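Local structure of catalase (Corynebacterium glutamicum, 4B7H) at residues A[66-77]-A[103-114]; A[121-129]-A[139-148]. The protein breaks down hydrogen peroxide to water and oxygen at a heme iron, and is held here with nitric oxide, an inhibitor, on the iron. All coordinates share one frame; numbering follows the deposited sequence. Where two conformers were deposited one is given.

How the contacts relate
Both contacts are buried in the core, and their centres lie about 11 Å apart. They share one antiparallel sheet, in which strand 100-108 of contact 1 neighbours strand 125-132 of contact 2. Ala104 O probably accepts from Arg129 N between these strands, and Asp122 OD2 from Val110 N between the loops that join them. Both touch the same heme. Contact 1 is the more polar: it brings two arginines to a propionate, a histidine over the porphyrin, and reaches the second subunit at one end. Contact 2 is a beta hairpin that meets the heme chiefly with small and apolar groups. Its loop after the hairpin leads toward the NADPH pocket.

Contact 1: residues A[66-77]-A[103-114]; sequences ERIPHAKGHGAF and LAVRFSTVAGEQ. With HEM (protoporphyrin IX containing Fe), chain E; NO (nitric oxide), chain F.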
loop_
_atom_site.group_PDB
_atom_site.type_symbol
_atom_site.label_atom_id
_atom_site.label_comp_id
_atom_site.label_asym_id
_atom_site.label_seq_id
_atom_site.Cartn_x
_atom_site.Cartn_y
_atom_site.Cartn_z
ATOM N N GLU A 66 -7.005 -4.936 9.652
ATOM C CA GLU A 66 -8.328 -5.364 10.091
ATOM C C GLU A 66 -9.270 -4.156 10.032
ATOM O O GLU A 66 -8.817 -3.005 10.013
ATOM C CB GLU A 66 -8.266 -5.939 11.515
ATOM C CG GLU A 66 -8.018 -4.878 12.590
ATOM C CD GLU A 66 -7.826 -5.447 13.995
ATOM O OE1 GLU A 66 -7.427 -6.630 14.137
ATOM O OE2 GLU A 66 -8.070 -4.695 14.976
ATOM N N ARG A 67 -10.578 -4.406 10.005
ATOM C CA ARG A 67 -11.549 -3.319 10.070
ATOM C C ARG A 67 -11.387 -2.492 11.340
ATOM O O ARG A 67 -11.125 -3.036 12.426
ATOM C CB ARG A 67 -12.967 -3.876 10.106
ATOM C CG ARG A 67 -13.399 -4.567 8.854
ATOM C CD ARG A 67 -14.559 -5.502 9.219
ATOM N NE ARG A 67 -15.185 -6.084 8.040
ATOM C CZ ARG A 67 -14.646 -7.059 7.315
ATOM N NH1 ARG A 67 -13.470 -7.593 7.663
ATOM N NH2 ARG A 67 -15.290 -7.510 6.245
ATOM N N ILE A 68 -11.596 -1.183 11.215
ATOM C CA ILE A 68 -11.836 -0.340 12.384
ATOM C C ILE A 68 -13.176 0.382 12.209
ATOM O O ILE A 68 -13.363 1.126 11.239
ATOM C CB ILE A 68 -10.680 0.672 12.647
ATOM C CG1 ILE A 68 -11.042 1.568 13.838
ATOM C CG2 ILE A 68 -10.336 1.504 11.399
ATOM C CD1 ILE A 68 -9.913 2.500 14.297
ATOM N N PRO A 69 -14.151 0.120 13.103
ATOM C CA PRO A 69 -14.194 -0.924 14.127
ATOM C C PRO A 69 -14.753 -2.218 13.521
ATOM O O PRO A 69 -14.720 -2.365 12.292
ATOM C CB PRO A 69 -15.158 -0.332 15.177
ATOM C CG PRO A 69 -15.955 0.750 14.440
ATOM C CD PRO A 69 -15.436 0.831 13.025
ATOM N N HIS A 70 -15.231 -3.132 14.366
ATOM C CA HIS A 70 -15.844 -4.405 13.950
ATOM C C HIS A 70 -14.820 -5.384 13.355
ATOM O O HIS A 70 -15.155 -6.204 12.499
ATOM C CB HIS A 70 -17.018 -4.203 12.980
ATOM C CG HIS A 70 -18.204 -3.488 13.568
ATOM N ND1 HIS A 70 -19.339 -4.151 13.991
ATOM C CD2 HIS A 70 -18.457 -2.166 13.737
ATOM C CE1 HIS A 70 -20.229 -3.272 14.419
ATOM N NE2 HIS A 70 -19.717 -2.061 14.282
ATOM N N ALA A 71 -13.584 -5.327 13.847
ATOM C CA ALA A 71 -12.518 -6.219 13.375
ATOM C C ALA A 71 -12.825 -7.704 13.525
ATOM O O ALA A 71 -12.470 -8.493 12.645
ATOM C CB ALA A 71 -11.215 -5.904 14.083
ATOM N N LYS A 72 -13.434 -8.082 14.651
ATOM C CA LYS A 72 -13.676 -9.495 14.977
ATOM C C LYS A 72 -15.065 -9.927 14.527
ATOM O O LYS A 72 -16.066 -9.535 15.125
ATOM C CB LYS A 72 -13.557 -9.741 16.487
ATOM C CG LYS A 72 -13.758 -11.216 16.879
ATOM C CD LYS A 72 -12.499 -12.032 16.551
ATOM C CE LYS A 72 -12.692 -13.558 16.644
ATOM N NZ LYS A 72 -13.210 -13.995 17.979
ATOM N N GLY A 73 -15.141 -10.740 13.485
ATOM C CA GLY A 73 -16.433 -11.173 12.995
ATOM C C GLY A 73 -16.369 -12.434 12.168
ATOM O O GLY A 73 -15.297 -13.021 11.988
ATOM N N HIS A 74 -17.524 -12.837 11.649
ATOM C CA HIS A 74 -17.664 -14.113 10.962
ATOM C C HIS A 74 -18.979 -14.054 10.225
ATOM O O HIS A 74 -19.815 -13.186 10.500
ATOM C CB HIS A 74 -17.697 -15.256 11.975
ATOM C CG HIS A 74 -18.687 -15.036 13.071
ATOM N ND1 HIS A 74 -18.387 -14.302 14.200
ATOM C CD2 HIS A 74 -19.985 -15.403 13.192
ATOM C CE1 HIS A 74 -19.452 -14.248 14.981
ATOM N NE2 HIS A 74 -20.440 -14.893 14.385
ATOM N N GLY A 75 -19.194 -14.965 9.289
ATOM C CA GLY A 75 -20.404 -14.850 8.508
ATOM C C GLY A 75 -20.827 -16.084 7.754
ATOM O O GLY A 75 -20.313 -17.183 7.970
ATOM N N ALA A 76 -21.778 -15.885 6.853
ATOM C CA ALA A 76 -22.409 -16.980 6.137
ATOM C C ALA A 76 -23.180 -16.427 4.965
ATOM O O ALA A 76 -23.234 -15.216 4.754
ATOM C CB ALA A 76 -23.342 -17.749 7.064
ATOM N N PHE A 77 -23.784 -17.328 4.204
ATOM C CA PHE A 77 -24.536 -16.954 3.023
ATOM C C PHE A 77 -25.890 -17.627 3.091
ATOM O O PHE A 77 -26.084 -18.574 3.853
ATOM C CB PHE A 77 -23.765 -17.348 1.752
ATOM C CG PHE A 77 -22.471 -16.610 1.598
ATOM C CD1 PHE A 77 -21.335 -17.030 2.276
ATOM C CD2 PHE A 77 -22.395 -15.478 0.797
ATOM C CE1 PHE A 77 -20.134 -16.334 2.147
ATOM C CE2 PHE A 77 -21.208 -14.774 0.664
ATOM C CZ PHE A 77 -20.069 -15.207 1.342
ATOM N N LEU A 103 -27.974 -13.941 -0.366
ATOM C CA LEU A 103 -27.434 -12.991 0.587
ATOM C C LEU A 103 -26.113 -13.446 1.192
ATOM O O LEU A 103 -25.782 -14.639 1.199
ATOM C CB LEU A 103 -28.452 -12.695 1.700
ATOM C CG LEU A 103 -28.681 -13.770 2.769
ATOM C CD1 LEU A 103 -27.642 -13.745 3.895
ATOM C CD2 LEU A 103 -30.072 -13.613 3.350
ATOM N N ALA A 104 -25.376 -12.468 1.710
ATOM C CA ALA A 104 -24.250 -12.696 2.603
ATOM C C ALA A 104 -24.561 -11.984 3.912
ATOM O O ALA A 104 -25.325 -11.015 3.930
ATOM C CB ALA A 104 -22.972 -12.137 2.012
ATOM N N VAL A 105 -23.963 -12.451 5.003
ATOM C CA VAL A 105 -24.065 -11.758 6.283
ATOM C C VAL A 105 -22.735 -11.823 7.006
ATOM O O VAL A 105 -22.026 -12.815 6.901
ATOM C CB VAL A 105 -25.210 -12.342 7.170
ATOM C CG1 VAL A 105 -24.876 -13.753 7.662
ATOM C CG2 VAL A 105 -25.505 -11.436 8.349
ATOM N N ARG A 106 -22.385 -10.755 7.716
ATOM C CA ARG A 106 -21.269 -10.798 8.656
ATOM C C ARG A 106 -21.746 -10.273 10.005
ATOM O O ARG A 106 -22.394 -9.220 10.083
ATOM C CB ARG A 106 -20.055 -10.007 8.141
ATOM C CG ARG A 106 -18.795 -10.136 9.019
ATOM C CD ARG A 106 -17.612 -9.442 8.366
ATOM N NE ARG A 106 -16.377 -9.491 9.159
ATOM C CZ ARG A 106 -16.084 -8.654 10.154
ATOM N NH1 ARG A 106 -16.952 -7.709 10.516
ATOM N NH2 ARG A 106 -14.923 -8.771 10.804
ATOM N N PHE A 107 -21.457 -11.041 11.050
ATOM C CA PHE A 107 -21.724 -10.650 12.431
ATOM C C PHE A 107 -20.392 -10.301 13.070
ATOM O O PHE A 107 -19.346 -10.791 12.641
ATOM C CB PHE A 107 -22.329 -11.817 13.208
ATOM C CG PHE A 107 -23.633 -12.329 12.644
ATOM C CD1 PHE A 107 -24.823 -11.648 12.877
ATOM C CD2 PHE A 107 -23.670 -13.505 11.911
ATOM C CE1 PHE A 107 -26.023 -12.123 12.371
ATOM C CE2 PHE A 107 -24.863 -13.984 11.402
ATOM C CZ PHE A 107 -26.042 -13.293 11.634
ATOM N N SER A 108 -20.410 -9.493 14.121
ATOM C CA SER A 108 -19.152 -9.012 14.688
ATOM C C SER A 108 -19.352 -8.407 16.062
ATOM O O SER A 108 -20.480 -8.151 16.469
ATOM C CB SER A 108 -18.559 -7.942 13.764
ATOM O OG SER A 108 -19.500 -6.900 13.536
ATOM N N THR A 109 -18.251 -8.168 16.767
ATOM C CA THR A 109 -18.254 -7.237 17.890
ATOM C C THR A 109 -17.797 -5.886 17.328
ATOM O O THR A 109 -17.701 -5.738 16.108
ATOM C CB THR A 109 -17.325 -7.704 19.017
ATOM O OG1 THR A 109 -16.017 -7.934 18.475
ATOM C CG2 THR A 109 -17.846 -8.984 19.658
ATOM N N VAL A 110 -17.502 -4.916 18.193
ATOM C CA VAL A 110 -17.117 -3.575 17.746
ATOM C C VAL A 110 -15.689 -3.174 18.111
ATOM O O VAL A 110 -14.898 -2.814 17.240
ATOM C CB VAL A 110 -18.081 -2.499 18.295
ATOM C CG1 VAL A 110 -17.605 -1.093 17.906
ATOM C CG2 VAL A 110 -19.495 -2.761 17.798
ATOM N N ALA A 111 -15.371 -3.211 19.401
ATOM C CA ALA A 111 -14.121 -2.629 19.902
ATOM C C ALA A 111 -12.874 -3.489 19.728
ATOM O O ALA A 111 -11.791 -2.981 19.418
ATOM C CB ALA A 111 -14.273 -2.231 21.371
ATOM N N GLY A 112 -13.015 -4.789 19.952
ATOM C CA GLY A 112 -11.862 -5.666 19.976
ATOM C C GLY A 112 -11.217 -5.902 18.622
ATOM O O GLY A 112 -11.847 -5.737 17.569
ATOM N N GLU A 113 -9.947 -6.296 18.647
ATOM C CA GLU A 113 -9.201 -6.600 17.433
ATOM C C GLU A 113 -9.468 -8.032 16.967
ATOM O O GLU A 113 -10.224 -8.768 17.593
ATOM C CB GLU A 113 -7.713 -6.362 17.679
ATOM C CG GLU A 113 -7.408 -4.920 18.112
ATOM C CD GLU A 113 -7.612 -4.660 19.600
ATOM O OE1 GLU A 113 -7.870 -5.611 20.363
ATOM O OE2 GLU A 113 -7.506 -3.493 20.016
ATOM N N GLN A 114 -8.754 -8.420 15.918
ATOM C CA GLN A 114 -8.928 -9.697 15.235
ATOM C C GLN A 114 -8.938 -10.968 16.065
ATOM O O GLN A 114 -9.547 -11.955 15.662
ATOM C CB GLN A 114 -7.826 -9.855 14.205
ATOM C CG GLN A 114 -8.284 -9.656 12.802
ATOM C CD GLN A 114 -7.268 -10.194 11.828
ATOM O OE1 GLN A 114 -6.094 -9.837 11.885
ATOM N NE2 GLN A 114 -7.704 -11.089 10.951
HETATM C CHA HEM E . -17.955 -1.232 10.352
HETATM C CHB HEM E . -17.931 3.605 9.998
HETATM C CHC HEM E . -21.883 3.757 12.790
HETATM C CHD HEM E . -22.612 -0.893 11.779
HETATM C C1A HEM E . -17.595 0.053 10.027
HETATM C C2A HEM E . -16.472 0.436 9.193
HETATM C C3A HEM E . -16.488 1.774 9.090
HETATM C C4A HEM E . -17.602 2.277 9.856
HETATM C CMA HEM E . -15.528 2.680 8.313
HETATM C CAA HEM E . -15.476 -0.549 8.543
HETATM C CBA HEM E . -16.022 -1.003 7.197
HETATM C CGA HEM E . -15.030 -1.816 6.408
HETATM O O1A HEM E . -15.483 -2.777 5.736
HETATM O O2A HEM E . -13.806 -1.526 6.427
HETATM C C1B HEM E . -18.983 4.085 10.745
HETATM C C2B HEM E . -19.289 5.476 10.989
HETATM C C3B HEM E . -20.376 5.510 11.788
HETATM C C4B HEM E . -20.788 4.147 12.038
HETATM C CMB HEM E . -18.461 6.651 10.429
HETATM C CAB HEM E . -21.157 6.714 12.348
HETATM C CBB HEM E . -21.194 7.892 11.726
HETATM C C1C HEM E . -22.526 2.545 12.616
HETATM C C2C HEM E . -23.935 2.246 12.834
HETATM C C3C HEM E . -24.117 0.945 12.547
HETATM C C4C HEM E . -22.842 0.406 12.124
HETATM C CMC HEM E . -24.989 3.266 13.331
HETATM C CAC HEM E . -25.411 0.096 12.548
HETATM C CBC HEM E . -26.626 0.625 12.325
HETATM C C1D HEM E . -21.410 -1.408 11.379
HETATM C C2D HEM E . -21.204 -2.799 11.135
HETATM C C3D HEM E . -19.772 -2.921 10.692
HETATM C C4D HEM E . -19.237 -1.587 10.696
HETATM C CMD HEM E . -22.219 -3.928 11.300
HETATM C CAD HEM E . -19.085 -4.218 10.292
HETATM C CBD HEM E . -19.535 -4.585 8.880
HETATM C CGD HEM E . -18.906 -5.915 8.588
HETATM O O1D HEM E . -18.038 -6.001 7.683
HETATM O O2D HEM E . -19.258 -6.900 9.284
HETATM N NA HEM E . -18.275 1.200 10.413
HETATM N NB HEM E . -19.908 3.297 11.396
HETATM N NC HEM E . -21.889 1.396 12.175
HETATM N ND HEM E . -20.231 -0.714 11.122
HETATM FE FE HEM E . -20.063 1.281 11.326
HETATM N N NO F . -19.431 1.156 12.897
HETATM O O NO F . -19.414 1.369 13.990
HETATM O O HOH W 1 -12.471 -3.394 16.060
HETATM O O HOH W 2 -14.446 -6.300 16.689
HETATM O O HOH W 3 -13.719 -11.122 9.533
#
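His70 lies between the heme and Val110, on the nitric oxide side of the porphyrin. This is the place of the distal histidine in heme catalases. HEM C3D lies 3.3 Å above the plane of the His70 ring. On the opposite face Val110 CG2 makes a CH-pi contact, 3.8 Å from the His70 ring centroid. His70 CG stands beside the backbone N (chi1 -65°), which helps lay the ring along the porphyrin. In the ring plane, His70 ND1 donates to Ser108 OG at 2.8 Å. Two covered faces and a bonded edge should hold the ring's rotation. The nitric oxide oxygen lies at another part of this edge, 3.5 Å from His70 NE2.

Two arginines meet at one propionate. The guanidiniums of Arg67 and Arg106 are stacked, with centres 3.6 Å apart and planes at 6°. Arg67 NE binds HEM O1D, and Arg106 NH1 binds HEM O2D at 2.7 Å. The shared carboxylate probably offsets the two positive charges. Arg106 is extended, and its NH1 and NH2 both grip His70 O in the guanidinium plane.

A separate carboxylate, Glu66, lies at the subunit-facing end. Glu66 OE1 accepts from Gln114 N at 2.9 Å, from above the carboxylate plane.

The backbones pair as antiparallel strands, from Gly73 opposite Ser108 to Phe77 opposite Ala104. Beyond them His70 N bonds Val110 O at 2.9 Å.

These strands belong to the beta barrel of the catalase fold. Strand 73-82 also pairs with 305-314, and strand 100-108 with 125-132. Helix 254-264 packs on His74 and Ala76, while helix 155-162 covers Pro69 and Val110. At the loop end, Glu66 O is bonded by Asn63 of the second subunit.

Contact 2: residues A[121-129]-A[139-148]; sequences RDVHGFALR and IVGNNTPTFF. With HEM (protoporphyrin IX containing Fe), chain E.
Asn143 folds its side chain back onto His124. Its CG sits between the backbone N and the carbonyl carbon (chi1 70°), and this brings Asn143 OD1 to His124 N at 3.1 Å. The bond is fairly straight at the hydrogen, 164°, but the donor lies above the amide plane. His124 O accepts from Asn143 N at 2.9 Å. Asn143 ND2 lies at the edge of the imidazole, with the amide and ring planes 73° apart.

Val123 CG1, anti to the backbone N, touches the Asn142 side chain, and Val123 CG2 packs on Phe148 CE2 at 3.7 Å. The Asn142 side chain also packs on a heme vinyl and on His70, about 6 Å from the nitric oxide. Phe147 lies between Phe148 and the heme methyl CMC.

In the hairpin, paired backbone bonds join Phe126 with Gly141 and Leu128 with Ile139. Ala127 CB meets Val140 CG1 at 3.9 Å. Val140 CG1 also rests 3.6 Å from HEM C2D, on the face away from nitric oxide.

The Asn143-His124 bonds thus tie the hairpin's open end, away from its turn. Gly125, Gly141, Ala127 and Val140, with the Asn142 amide, wrap the porphyrin edge closely.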
loop_
_atom_site.group_PDB
_atom_site.type_symbol
_atom_site.label_atom_id
_atom_site.label_comp_id
_atom_site.label_asym_id
_atom_site.label_seq_id
_atom_site.Cartn_x
_atom_site.Cartn_y
_atom_site.Cartn_z
ATOM N N ARG A 121 -18.595 -7.961 26.370
ATOM C CA ARG A 121 -19.769 -7.086 26.291
ATOM C C ARG A 121 -19.540 -6.056 25.192
ATOM O O ARG A 121 -18.520 -5.362 25.178
ATOM C CB ARG A 121 -20.056 -6.373 27.620
ATOM C CG ARG A 121 -21.278 -5.435 27.528
ATOM C CD ARG A 121 -21.635 -4.730 28.843
ATOM N NE ARG A 121 -21.846 -5.725 29.889
ATOM C CZ ARG A 121 -22.957 -6.443 30.042
ATOM N NH1 ARG A 121 -24.017 -6.234 29.267
ATOM N NH2 ARG A 121 -23.022 -7.354 31.006
ATOM N N ASP A 122 -20.479 -5.972 24.258
ATOM C CA ASP A 122 -20.334 -5.074 23.125
ATOM C C ASP A 122 -21.611 -5.099 22.321
ATOM O O ASP A 122 -22.405 -6.040 22.428
ATOM C CB ASP A 122 -19.186 -5.537 22.217
ATOM C CG ASP A 122 -18.422 -4.383 21.595
ATOM O OD1 ASP A 122 -18.886 -3.219 21.687
ATOM O OD2 ASP A 122 -17.344 -4.642 21.009
ATOM N N VAL A 123 -21.795 -4.075 21.497
ATOM C CA VAL A 123 -22.752 -4.135 20.404
ATOM C C VAL A 123 -22.281 -5.251 19.464
ATOM O O VAL A 123 -21.064 -5.495 19.344
ATOM C CB VAL A 123 -22.785 -2.784 19.645
ATOM C CG1 VAL A 123 -23.581 -2.890 18.353
ATOM C CG2 VAL A 123 -23.338 -1.673 20.539
ATOM N N HIS A 124 -23.219 -5.936 18.809
ATOM C CA HIS A 124 -22.847 -6.848 17.733
ATOM C C HIS A 124 -23.346 -6.375 16.388
ATOM O O HIS A 124 -24.521 -6.028 16.216
ATOM C CB HIS A 124 -23.325 -8.270 18.005
ATOM C CG HIS A 124 -22.628 -8.899 19.161
ATOM N ND1 HIS A 124 -21.554 -9.747 19.011
ATOM C CD2 HIS A 124 -22.813 -8.751 20.493
ATOM C CE1 HIS A 124 -21.125 -10.121 20.205
ATOM N NE2 HIS A 124 -21.877 -9.534 21.121
ATOM N N GLY A 125 -22.437 -6.371 15.424
ATOM C CA GLY A 125 -22.779 -6.038 14.057
ATOM C C GLY A 125 -23.652 -7.104 13.432
ATOM O O GLY A 125 -23.529 -8.289 13.744
ATOM N N PHE A 126 -24.518 -6.672 12.522
ATOM C CA PHE A 126 -25.505 -7.532 11.882
ATOM C C PHE A 126 -25.623 -6.982 10.457
ATOM O O PHE A 126 -26.525 -6.201 10.141
ATOM C CB PHE A 126 -26.831 -7.415 12.646
ATOM C CG PHE A 126 -27.816 -8.527 12.382
ATOM C CD1 PHE A 126 -28.395 -8.682 11.134
ATOM C CD2 PHE A 126 -28.201 -9.385 13.406
ATOM C CE1 PHE A 126 -29.323 -9.701 10.900
ATOM C CE2 PHE A 126 -29.144 -10.400 13.182
ATOM C CZ PHE A 126 -29.700 -10.555 11.929
ATOM N N ALA A 127 -24.688 -7.386 9.598
ATOM C CA ALA A 127 -24.494 -6.736 8.308
ATOM C C ALA A 127 -24.837 -7.643 7.139
ATOM O O ALA A 127 -24.155 -8.646 6.897
ATOM C CB ALA A 127 -23.059 -6.238 8.192
ATOM N N LEU A 128 -25.872 -7.262 6.396
ATOM C CA LEU A 128 -26.414 -8.078 5.312
ATOM C C LEU A 128 -26.089 -7.505 3.949
ATOM O O LEU A 128 -26.125 -6.288 3.765
ATOM C CB LEU A 128 -27.935 -8.129 5.440
ATOM C CG LEU A 128 -28.450 -8.880 6.663
ATOM C CD1 LEU A 128 -29.803 -8.339 7.067
ATOM C CD2 LEU A 128 -28.523 -10.373 6.358
ATOM N N ARG A 129 -25.784 -8.386 2.993
ATOM C CA ARG A 129 -25.765 -8.033 1.576
ATOM C C ARG A 129 -26.804 -8.859 0.848
ATOM O O ARG A 129 -26.843 -10.083 1.001
ATOM C CB ARG A 129 -24.410 -8.346 0.933
ATOM C CG ARG A 129 -24.482 -8.382 -0.607
ATOM C CD ARG A 129 -23.098 -8.224 -1.219
ATOM N NE ARG A 129 -22.535 -6.949 -0.789
ATOM C CZ ARG A 129 -21.238 -6.673 -0.720
ATOM N NH1 ARG A 129 -20.339 -7.581 -1.088
ATOM N NH2 ARG A 129 -20.842 -5.483 -0.280
ATOM N N ILE A 139 -27.659 -3.888 3.915
ATOM C CA ILE A 139 -28.191 -3.272 5.127
ATOM C C ILE A 139 -27.206 -3.601 6.239
ATOM O O ILE A 139 -27.181 -4.718 6.763
ATOM C CB ILE A 139 -29.619 -3.741 5.480
ATOM C CG1 ILE A 139 -30.567 -3.480 4.302
ATOM C CG2 ILE A 139 -30.105 -3.024 6.747
ATOM C CD1 ILE A 139 -31.991 -3.973 4.511
ATOM N N VAL A 140 -26.358 -2.629 6.544
ATOM C CA VAL A 140 -25.275 -2.830 7.486
ATOM C C VAL A 140 -25.809 -2.388 8.841
ATOM O O VAL A 140 -25.723 -1.209 9.221
ATOM C CB VAL A 140 -24.019 -2.042 7.044
ATOM C CG1 VAL A 140 -22.854 -2.305 7.988
ATOM C CG2 VAL A 140 -23.640 -2.438 5.613
ATOM N N GLY A 141 -26.406 -3.341 9.552
ATOM C CA GLY A 141 -27.087 -3.036 10.793
ATOM C C GLY A 141 -26.348 -3.516 12.024
ATOM O O GLY A 141 -25.193 -3.937 11.942
ATOM N N ASN A 142 -27.016 -3.417 13.171
ATOM C CA ASN A 142 -26.495 -3.885 14.456
ATOM C C ASN A 142 -27.604 -4.648 15.171
ATOM O O ASN A 142 -28.751 -4.642 14.718
ATOM C CB ASN A 142 -26.057 -2.705 15.335
ATOM C CG ASN A 142 -24.632 -2.239 15.058
ATOM O OD1 ASN A 142 -23.755 -3.026 14.687
ATOM N ND2 ASN A 142 -24.390 -0.955 15.275
ATOM N N ASN A 143 -27.275 -5.271 16.300
ATOM C CA ASN A 143 -28.270 -5.964 17.117
ATOM C C ASN A 143 -29.010 -5.035 18.101
ATOM O O ASN A 143 -29.563 -5.501 19.108
ATOM C CB ASN A 143 -27.625 -7.134 17.869
ATOM C CG ASN A 143 -26.694 -6.671 18.961
ATOM O OD1 ASN A 143 -26.302 -5.503 19.004
ATOM N ND2 ASN A 143 -26.332 -7.578 19.854
ATOM N N THR A 144 -29.013 -3.735 17.795
ATOM C CA THR A 144 -29.720 -2.702 18.555
ATOM C C THR A 144 -30.460 -1.771 17.596
ATOM O O THR A 144 -29.961 -1.472 16.501
ATOM C CB THR A 144 -28.754 -1.841 19.392
ATOM O OG1 THR A 144 -29.440 -0.662 19.831
ATOM C CG2 THR A 144 -27.523 -1.435 18.561
ATOM N N PRO A 145 -31.652 -1.300 18.001
ATOM C CA PRO A 145 -32.453 -0.403 17.163
ATOM C C PRO A 145 -31.941 1.040 17.199
ATOM O O PRO A 145 -32.461 1.890 16.475
ATOM C CB PRO A 145 -33.839 -0.478 17.818
ATOM C CG PRO A 145 -33.506 -0.666 19.273
ATOM C CD PRO A 145 -32.370 -1.664 19.236
ATOM N N THR A 146 -30.927 1.308 18.018
ATOM C CA THR A 146 -30.433 2.667 18.214
ATOM C C THR A 146 -28.897 2.667 18.258
ATOM O O THR A 146 -28.273 1.659 17.936
ATOM C CB THR A 146 -31.091 3.300 19.480
ATOM O OG1 THR A 146 -30.751 4.685 19.581
ATOM C CG2 THR A 146 -30.683 2.558 20.753
ATOM N N PHE A 147 -28.281 3.789 18.619
ATOM C CA PHE A 147 -26.820 3.847 18.717
ATOM C C PHE A 147 -26.417 4.999 19.628
ATOM O O PHE A 147 -27.275 5.754 20.091
ATOM C CB PHE A 147 -26.192 3.998 17.333
ATOM C CG PHE A 147 -24.747 3.548 17.252
ATOM C CD1 PHE A 147 -24.414 2.214 17.431
ATOM C CD2 PHE A 147 -23.738 4.454 16.948
ATOM C CE1 PHE A 147 -23.084 1.784 17.338
ATOM C CE2 PHE A 147 -22.409 4.036 16.853
ATOM C CZ PHE A 147 -22.086 2.697 17.039
ATOM N N PHE A 148 -25.110 5.134 19.853
ATOM C CA PHE A 148 -24.566 6.004 20.890
ATOM C C PHE A 148 -24.564 7.493 20.555
ATOM O O PHE A 148 -24.397 8.319 21.457
ATOM C CB PHE A 148 -23.108 5.628 21.183
ATOM C CG PHE A 148 -22.899 4.196 21.610
ATOM C CD1 PHE A 148 -22.928 3.846 22.957
ATOM C CD2 PHE A 148 -22.610 3.211 20.667
ATOM C CE1 PHE A 148 -22.701 2.527 23.357
ATOM C CE2 PHE A 148 -22.380 1.888 21.063
ATOM C CZ PHE A 148 -22.423 1.554 22.407
HETATM C CHA HEM E . -17.955 -1.232 10.352
HETATM C CHB HEM E . -17.931 3.605 9.998
HETATM C CHC HEM E . -21.883 3.757 12.790
HETATM C CHD HEM E . -22.612 -0.893 11.779
HETATM C C1A HEM E . -17.595 0.053 10.027
HETATM C C2A HEM E . -16.472 0.436 9.193
HETATM C C3A HEM E . -16.488 1.774 9.090
HETATM C C4A HEM E . -17.602 2.277 9.856
HETATM C CMA HEM E . -15.528 2.680 8.313
HETATM C CAA HEM E . -15.476 -0.549 8.543
HETATM C CBA HEM E . -16.022 -1.003 7.197
HETATM C CGA HEM E . -15.030 -1.816 6.408
HETATM O O1A HEM E . -15.483 -2.777 5.736
HETATM O O2A HEM E . -13.806 -1.526 6.427
HETATM C C1B HEM E . -18.983 4.085 10.745
HETATM C C2B HEM E . -19.289 5.476 10.989
HETATM C C3B HEM E . -20.376 5.510 11.788
HETATM C C4B HEM E . -20.788 4.147 12.038
HETATM C CMB HEM E . -18.461 6.651 10.429
HETATM C CAB HEM E . -21.157 6.714 12.348
HETATM C CBB HEM E . -21.194 7.892 11.726
HETATM C C1C HEM E . -22.526 2.545 12.616
HETATM C C2C HEM E . -23.935 2.246 12.834
HETATM C C3C HEM E . -24.117 0.945 12.547
HETATM C C4C HEM E . -22.842 0.406 12.124
HETATM C CMC HEM E . -24.989 3.266 13.331
HETATM C CAC HEM E . -25.411 0.096 12.548
HETATM C CBC HEM E . -26.626 0.625 12.325
HETATM C C1D HEM E . -21.410 -1.408 11.379
HETATM C C2D HEM E . -21.204 -2.799 11.135
HETATM C C3D HEM E . -19.772 -2.921 10.692
HETATM C C4D HEM E . -19.237 -1.587 10.696
HETATM C CMD HEM E . -22.219 -3.928 11.300
HETATM C CAD HEM E . -19.085 -4.218 10.292
HETATM C CBD HEM E . -19.535 -4.585 8.880
HETATM C CGD HEM E . -18.906 -5.915 8.588
HETATM O O1D HEM E . -18.038 -6.001 7.683
HETATM O O2D HEM E . -19.258 -6.900 9.284
HETATM N NA HEM E . -18.275 1.200 10.413
HETATM N NB HEM E . -19.908 3.297 11.396
HETATM N NC HEM E . -21.889 1.396 12.175
HETATM N ND HEM E . -20.231 -0.714 11.122
HETATM FE FE HEM E . -20.063 1.281 11.326
HETATM O O HOH W 4 -25.048 -6.331 22.120
#